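Local coordinates for protein nicotinate phosphoribosyltransferase (Porphyromonas gingivalis, PDB 2IM5) that probably catalyses the ATP-assisted joining of nicotinate to phosphoribosyl pyrophosphate, giving nicotinate ribonucleotide for NAD(+) biosynthesis, at residues T43-E48 and Y132-A137; T96-I99 and L105-R108. All coordinates share one frame; numbering follows the deposited sequence.

In the fold
Both contacts lie on the same side of the chain's centre, about 14 Å apart between their own centres. Along the sequence, interaction 2 is nested within the loop that interaction 1 closes: the start of helix 44-56 comes first, then the hairpin of strands 95-99 and 105-110, then the end of helix 120-134. Interaction 2 forms the outer edge of the five-stranded antiparallel sheet, whereas interaction 1 joins two helices that both pack on that hairpin. The two contacts touch directly, Ala47 CB lying 3.9 Å from Ile99 CD1, and Phe46 also meets Leu105. Helices 44-56 and 120-134, paired in interaction 1, thus pack on one face of the hairpin.

Interaction 1: T43-E48 and Y132-A137; sequences TEEFAE and YRFIGA
Thr43 OG1 receives a weak bond from Phe46 N (3.4 Å) and also lies 4.1 Å from Phe134 CZ across the contact. The bond identifies Thr43 as the N-cap of helix 44-56. A chi1 of 63° sets OG1 between the backbone N and the carbonyl carbon, where it can turn back to the first turn of the helix. In that first turn, Phe46 forms a T-shaped pair with Phe134: the centroids are 5.3 Å apart, the planes make 72°, and the edge of Phe46 points at a face of Phe134, with Phe46 CD1 3.8 Å above the plane of that ring, toward its rim. Glu45 meets the same ring elsewhere, at its edge, with CD 3.6 Å from Phe134 CZ and the carboxylate plane turned 85° from the ring. Just after Phe134, helix 120-134 ends in a Schellman motif, with Ala137 N bonded to Tyr132 O (2.8 Å) and Gly136 N to Arg133 O; Gly136 has positive phi. No hydrogen bond crosses between the segments, which implies that aromatic and van der Waals contact joins the two helix ends, perhaps with a modest electrostatic gain where the Glu45 carboxylate faces the ring's C-H edge.

Interaction 2: T96-I99 and L105-R108; sequences TVSI and LDIR
A beta hairpin at the edge of the five-stranded antiparallel sheet brings strand 95-99 alongside strand 105-110, and the local axes of the two segments run at 164°. Thr96 with Arg108 and Ser98 with Asp106 are its hydrogen-bonded pairs. In the first, Thr96 N reaches Arg108 O at 2.8 Å, and Arg108 N returns a bond to Thr96 O; in the second, Asp106 N meets Ser98 O at 2.7 Å and Ser98 N meets Asp106 O. Val97 with Ile107 and Ile99 with Leu105 are the non-hydrogen-bonded pairs, and their side chains share the apolar face. There Val97 and Ile107 run alongside each other with their branches heading in one direction. Val97 CG1, anti to the backbone N (chi1 -179°), is 4.0 Å from Leu105 CD1 and nearly as close to Ile107 CG1, so one methyl bridges two residues of the partner strand. This face is backed by helices 44-56 and 120-134: Val97 packs on Ile54, while Leu105 and Ile107 both meet Ile127. Backbone bonds between Ile107 and Phe34 continue the sheet into strand 29-36.

The face carrying Thr96, Ser98, Asp106 and Arg108 is polar and hydrated. One water links Thr96 OG1 to Arg108 O. A second lies among Thr96 O, Ser98 OG and Asp106 OD1, the last only 2.6 Å away. The Asp106 carboxylate also forms a side-on salt bridge with Arg108 of its own strand, one nitrogen to the syn lone pair of each oxygen: NE meets OD1 at 3.2 Å, with OD1 22° out of the guanidinium plane, whereas NH2 approaches OD2 at 3.3 Å with OD2 nearly in that plane.

Interaction 1: T43-E48 and Y132-A137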
ATOM      1  N   THR A  43      12.069 -20.923  11.421  1.00 39.18           N
ATOM      2  CA  THR A  43      11.975 -21.846  12.538  1.00 39.60           C
ATOM      3  C   THR A  43      10.792 -21.529  13.428  1.00 39.95           C
ATOM      4  O   THR A  43      10.262 -20.418  13.407  1.00 40.75           O
ATOM      5  CB  THR A  43      13.234 -21.789  13.405  1.00 40.14           C
ATOM      6  OG1 THR A  43      13.354 -20.479  13.977  1.00 40.88           O
ATOM      7  CG2 THR A  43      14.469 -22.097  12.569  1.00 40.19           C
ATOM      8  N   GLU A  44      10.392 -22.514  14.224  1.00 39.85           N
ATOM      9  CA  GLU A  44       9.268 -22.354  15.131  1.00 40.13           C
ATOM     10  C   GLU A  44       9.527 -21.294  16.190  1.00 38.34           C
ATOM     11  O   GLU A  44       8.588 -20.680  16.691  1.00 38.11           O
ATOM     12  CB  GLU A  44       8.933 -23.684  15.811  1.00 40.97           C
ATOM     13  CG  GLU A  44       7.661 -24.341  15.291  1.00 44.19           C
ATOM     14  CD  GLU A  44       6.426 -23.471  15.493  1.00 45.00           C
ATOM     15  OE1 GLU A  44       6.250 -22.936  16.610  1.00 44.87           O
ATOM     16  OE2 GLU A  44       5.629 -23.329  14.541  1.00 44.49           O
ATOM     17  N   GLU A  45      10.791 -21.072  16.539  1.00 37.26           N
ATOM     18  CA  GLU A  45      11.074 -20.065  17.550  1.00 36.18           C
ATOM     19  C   GLU A  45      10.848 -18.673  16.979  1.00 34.23           C
ATOM     20  O   GLU A  45      10.440 -17.769  17.704  1.00 35.06           O
ATOM     21  CB  GLU A  45      12.493 -20.201  18.104  1.00 37.42           C
ATOM     22  CG  GLU A  45      13.591 -19.589  17.271  1.00 39.39           C
ATOM     23  CD  GLU A  45      14.916 -19.541  18.023  1.00 40.37           C
ATOM     24  OE1 GLU A  45      14.978 -18.890  19.094  1.00 40.22           O
ATOM     25  OE2 GLU A  45      15.894 -20.154  17.542  1.00 39.05           O
ATOM     26  N   PHE A  46      11.109 -18.496  15.686  1.00 31.99           N
ATOM     27  CA  PHE A  46      10.868 -17.202  15.054  1.00 30.56           C
ATOM     28  C   PHE A  46       9.350 -17.010  15.005  1.00 29.33           C
ATOM     29  O   PHE A  46       8.832 -15.937  15.322  1.00 28.55           O
ATOM     30  CB  PHE A  46      11.425 -17.161  13.632  1.00 30.51           C
ATOM     31  CG  PHE A  46      11.294 -15.818  12.977  1.00 31.36           C
ATOM     32  CD1 PHE A  46      12.165 -14.781  13.306  1.00 31.06           C
ATOM     33  CD2 PHE A  46      10.275 -15.570  12.055  1.00 31.92           C
ATOM     34  CE1 PHE A  46      12.026 -13.512  12.729  1.00 29.13           C
ATOM     35  CE2 PHE A  46      10.126 -14.307  11.473  1.00 30.94           C
ATOM     36  CZ  PHE A  46      11.008 -13.276  11.815  1.00 29.97           C
ATOM     37  N   ALA A  47       8.641 -18.068  14.618  1.00 28.64           N
ATOM     38  CA  ALA A  47       7.186 -18.017  14.537  1.00 27.82           C
ATOM     39  C   ALA A  47       6.631 -17.597  15.889  1.00 28.95           C
ATOM     40  O   ALA A  47       5.672 -16.832  15.975  1.00 28.32           O
ATOM     41  CB  ALA A  47       6.633 -19.379  14.147  1.00 28.49           C
ATOM     42  N   GLU A  48       7.245 -18.100  16.953  1.00 29.05           N
ATOM     43  CA  GLU A  48       6.806 -17.766  18.298  1.00 30.73           C
ATOM     44  C   GLU A  48       7.078 -16.290  18.604  1.00 29.74           C
ATOM     45  O   GLU A  48       6.314 -15.638  19.313  1.00 27.98           O
ATOM     46  CB  GLU A  48       7.509 -18.663  19.317  1.00 32.75           C
ATOM     47  CG  GLU A  48       6.944 -18.546  20.711  1.00 37.58           C
ATOM     48  CD  GLU A  48       5.424 -18.649  20.735  1.00 42.05           C
ATOM     49  OE1 GLU A  48       4.875 -19.597  20.126  1.00 42.94           O
ATOM     50  OE2 GLU A  48       4.779 -17.783  21.370  1.00 43.47           O
ATOM     51  N   TYR A 132      15.642  -8.992  10.990  1.00 26.51           N
ATOM     52  CA  TYR A 132      16.984  -8.430  11.076  1.00 27.07           C
ATOM     53  C   TYR A 132      17.552  -8.567  12.482  1.00 26.83           C
ATOM     54  O   TYR A 132      18.741  -8.823  12.645  1.00 25.86           O
ATOM     55  CB  TYR A 132      16.966  -6.975  10.611  1.00 25.89           C
ATOM     56  CG  TYR A 132      16.579  -6.874   9.154  1.00 25.42           C
ATOM     57  CD1 TYR A 132      17.402  -7.399   8.161  1.00 24.30           C
ATOM     58  CD2 TYR A 132      15.365  -6.300   8.771  1.00 24.82           C
ATOM     59  CE1 TYR A 132      17.031  -7.364   6.824  1.00 24.95           C
ATOM     60  CE2 TYR A 132      14.982  -6.256   7.436  1.00 24.35           C
ATOM     61  CZ  TYR A 132      15.819  -6.788   6.469  1.00 25.18           C
ATOM     62  OH  TYR A 132      15.446  -6.743   5.150  1.00 26.33           O
ATOM     63  N   ARG A 133      16.705  -8.413  13.495  1.00 27.21           N
ATOM     64  CA  ARG A 133      17.166  -8.575  14.870  1.00 28.25           C
ATOM     65  C   ARG A 133      17.616 -10.024  15.036  1.00 29.26           C
ATOM     66  O   ARG A 133      18.696 -10.306  15.563  1.00 27.99           O
ATOM     67  CB  ARG A 133      16.042  -8.329  15.872  1.00 29.81           C
ATOM     68  CG  ARG A 133      15.621  -6.896  16.066  1.00 33.50           C
ATOM     69  CD  ARG A 133      14.619  -6.837  17.210  1.00 35.09           C
ATOM     70  NE  ARG A 133      14.034  -5.512  17.385  1.00 36.48           N
ATOM     71  CZ  ARG A 133      13.111  -5.224  18.298  1.00 36.93           C
ATOM     72  NH1 ARG A 133      12.672  -6.170  19.120  1.00 36.71           N
ATOM     73  NH2 ARG A 133      12.624  -3.996  18.386  1.00 37.04           N
ATOM     74  N   PHE A 134      16.765 -10.935  14.570  1.00 28.49           N
ATOM     75  CA  PHE A 134      17.014 -12.363  14.669  1.00 28.48           C
ATOM     76  C   PHE A 134      18.345 -12.800  14.074  1.00 27.72           C
ATOM     77  O   PHE A 134      19.045 -13.616  14.666  1.00 29.09           O
ATOM     78  CB  PHE A 134      15.880 -13.140  13.995  1.00 27.50           C
ATOM     79  CG  PHE A 134      15.772 -14.567  14.451  1.00 26.56           C
ATOM     80  CD1 PHE A 134      15.311 -14.868  15.725  1.00 26.58           C
ATOM     81  CD2 PHE A 134      16.111 -15.611  13.600  1.00 26.33           C
ATOM     82  CE1 PHE A 134      15.185 -16.197  16.144  1.00 27.00           C
ATOM     83  CE2 PHE A 134      15.989 -16.941  14.007  1.00 25.58           C
ATOM     84  CZ  PHE A 134      15.525 -17.235  15.281  1.00 25.21           C
ATOM     85  N   ILE A 135      18.692 -12.276  12.901  1.00 27.41           N
ATOM     86  CA  ILE A 135      19.944 -12.664  12.266  1.00 26.33           C
ATOM     87  C   ILE A 135      21.094 -11.755  12.681  1.00 26.68           C
ATOM     88  O   ILE A 135      22.172 -11.792  12.090  1.00 26.67           O
ATOM     89  CB  ILE A 135      19.827 -12.672  10.728  1.00 24.76           C
ATOM     90  CG1 ILE A 135      19.657 -11.252  10.196  1.00 25.47           C
ATOM     91  CG2 ILE A 135      18.660 -13.541  10.306  1.00 24.81           C
ATOM     92  CD1 ILE A 135      19.747 -11.161   8.685  1.00 22.74           C
ATOM     93  N   GLY A 136      20.850 -10.941  13.704  1.00 26.95           N
ATOM     94  CA  GLY A 136      21.871 -10.039  14.205  1.00 27.42           C
ATOM     95  C   GLY A 136      22.328  -8.909  13.298  1.00 27.72           C
ATOM     96  O   GLY A 136      23.403  -8.356  13.514  1.00 26.99           O
ATOM     97  N   ALA A 137      21.531  -8.552  12.296  1.00 28.18           N
ATOM     98  CA  ALA A 137      21.913  -7.464  11.400  1.00 29.47           C
ATOM     99  C   ALA A 137      21.707  -6.113  12.085  1.00 30.50           C
ATOM    100  O   ALA A 137      20.785  -5.942  12.881  1.00 30.00           O
ATOM    101  CB  ALA A 137      21.103  -7.528  10.119  1.00 29.18           C
TER

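Interaction 2: T96-I99 and L105-R108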
ATOM      1  N   THR A  96      -3.420 -16.389  12.648  1.00 22.59           N
ATOM      2  CA  THR A  96      -2.824 -17.700  12.894  1.00 23.75           C
ATOM      3  C   THR A  96      -1.441 -17.765  12.261  1.00 24.47           C
ATOM      4  O   THR A  96      -1.294 -17.581  11.054  1.00 24.36           O
ATOM      5  CB  THR A  96      -3.681 -18.848  12.306  1.00 24.73           C
ATOM      6  OG1 THR A  96      -4.979 -18.834  12.909  1.00 26.32           O
ATOM      7  CG2 THR A  96      -3.020 -20.204  12.578  1.00 23.92           C
ATOM      8  N   VAL A  97      -0.432 -18.028  13.085  1.00 25.55           N
ATOM      9  CA  VAL A  97       0.945 -18.113  12.615  1.00 25.25           C
ATOM     10  C   VAL A  97       1.445 -19.547  12.720  1.00 26.23           C
ATOM     11  O   VAL A  97       1.172 -20.241  13.699  1.00 25.00           O
ATOM     12  CB  VAL A  97       1.878 -17.224  13.456  1.00 25.39           C
ATOM     13  CG1 VAL A  97       3.306 -17.314  12.926  1.00 25.36           C
ATOM     14  CG2 VAL A  97       1.379 -15.790  13.440  1.00 24.98           C
ATOM     15  N   SER A  98       2.171 -19.993  11.706  1.00 27.16           N
ATOM     16  CA  SER A  98       2.716 -21.339  11.720  1.00 29.54           C
ATOM     17  C   SER A  98       3.775 -21.531  10.647  1.00 30.29           C
ATOM     18  O   SER A  98       3.945 -20.694   9.757  1.00 29.50           O
ATOM     19  CB  SER A  98       1.606 -22.362  11.504  1.00 29.00           C
ATOM     20  OG  SER A  98       1.037 -22.208  10.218  1.00 32.40           O
ATOM     21  N   ILE A  99       4.497 -22.639  10.755  1.00 31.92           N
ATOM     22  CA  ILE A  99       5.519 -22.990   9.781  1.00 35.35           C
ATOM     23  C   ILE A  99       4.840 -24.086   8.978  1.00 36.59           C
ATOM     24  O   ILE A  99       4.427 -25.085   9.547  1.00 36.92           O
ATOM     25  CB  ILE A  99       6.780 -23.568  10.463  1.00 36.08           C
ATOM     26  CG1 ILE A  99       7.313 -22.581  11.508  1.00 34.92           C
ATOM     27  CG2 ILE A  99       7.845 -23.870   9.415  1.00 35.72           C
ATOM     28  CD1 ILE A  99       7.729 -21.236  10.935  1.00 34.91           C
ATOM     29  N   LEU A 105       7.295 -19.754   6.527  1.00 31.82           N
ATOM     30  CA  LEU A 105       6.458 -18.999   7.450  1.00 30.67           C
ATOM     31  C   LEU A 105       5.087 -18.756   6.826  1.00 28.69           C
ATOM     32  O   LEU A 105       4.991 -18.217   5.728  1.00 27.82           O
ATOM     33  CB  LEU A 105       7.123 -17.661   7.790  1.00 30.84           C
ATOM     34  CG  LEU A 105       6.378 -16.729   8.749  1.00 31.48           C
ATOM     35  CD1 LEU A 105       6.105 -17.430  10.071  1.00 30.02           C
ATOM     36  CD2 LEU A 105       7.214 -15.480   8.971  1.00 31.77           C
ATOM     37  N   ASP A 106       4.039 -19.167   7.531  1.00 27.38           N
ATOM     38  CA  ASP A 106       2.665 -18.999   7.061  1.00 28.50           C
ATOM     39  C   ASP A 106       1.863 -18.181   8.069  1.00 27.00           C
ATOM     40  O   ASP A 106       1.824 -18.515   9.259  1.00 25.85           O
ATOM     41  CB  ASP A 106       1.999 -20.367   6.878  1.00 31.92           C
ATOM     42  CG  ASP A 106       0.583 -20.266   6.319  1.00 36.20           C
ATOM     43  OD1 ASP A 106      -0.314 -19.747   7.025  1.00 39.00           O
ATOM     44  OD2 ASP A 106       0.364 -20.708   5.165  1.00 39.19           O
ATOM     45  N   ILE A 107       1.225 -17.113   7.598  1.00 24.49           N
ATOM     46  CA  ILE A 107       0.423 -16.268   8.473  1.00 23.03           C
ATOM     47  C   ILE A 107      -0.895 -15.891   7.811  1.00 23.00           C
ATOM     48  O   ILE A 107      -0.928 -15.446   6.658  1.00 22.22           O
ATOM     49  CB  ILE A 107       1.165 -14.977   8.841  1.00 24.43           C
ATOM     50  CG1 ILE A 107       2.522 -15.313   9.458  1.00 24.20           C
ATOM     51  CG2 ILE A 107       0.335 -14.172   9.836  1.00 25.12           C
ATOM     52  CD1 ILE A 107       3.386 -14.115   9.682  1.00 26.56           C
ATOM     53  N   ARG A 108      -1.985 -16.067   8.543  1.00 22.30           N
ATOM     54  CA  ARG A 108      -3.298 -15.742   8.009  1.00 23.27           C
ATOM     55  C   ARG A 108      -4.139 -14.964   9.004  1.00 22.46           C
ATOM     56  O   ARG A 108      -4.237 -15.336  10.176  1.00 21.73           O
ATOM     57  CB  ARG A 108      -4.032 -17.022   7.610  1.00 27.01           C
ATOM     58  CG  ARG A 108      -3.162 -17.932   6.772  1.00 32.06           C
ATOM     59  CD  ARG A 108      -3.928 -19.048   6.119  1.00 35.43           C
ATOM     60  NE  ARG A 108      -3.021 -19.845   5.302  1.00 40.16           N
ATOM     61  CZ  ARG A 108      -3.404 -20.757   4.417  1.00 42.30           C
ATOM     62  NH1 ARG A 108      -4.694 -20.999   4.218  1.00 43.98           N
ATOM     63  NH2 ARG A 108      -2.490 -21.428   3.726  1.00 44.42           N
TER
HETATM   64  O   HOH W   1      -6.483 -16.942  11.368  1.00 23.78           O
HETATM   65  O   HOH W   2      -0.762 -19.931   9.584  1.00 27.42           O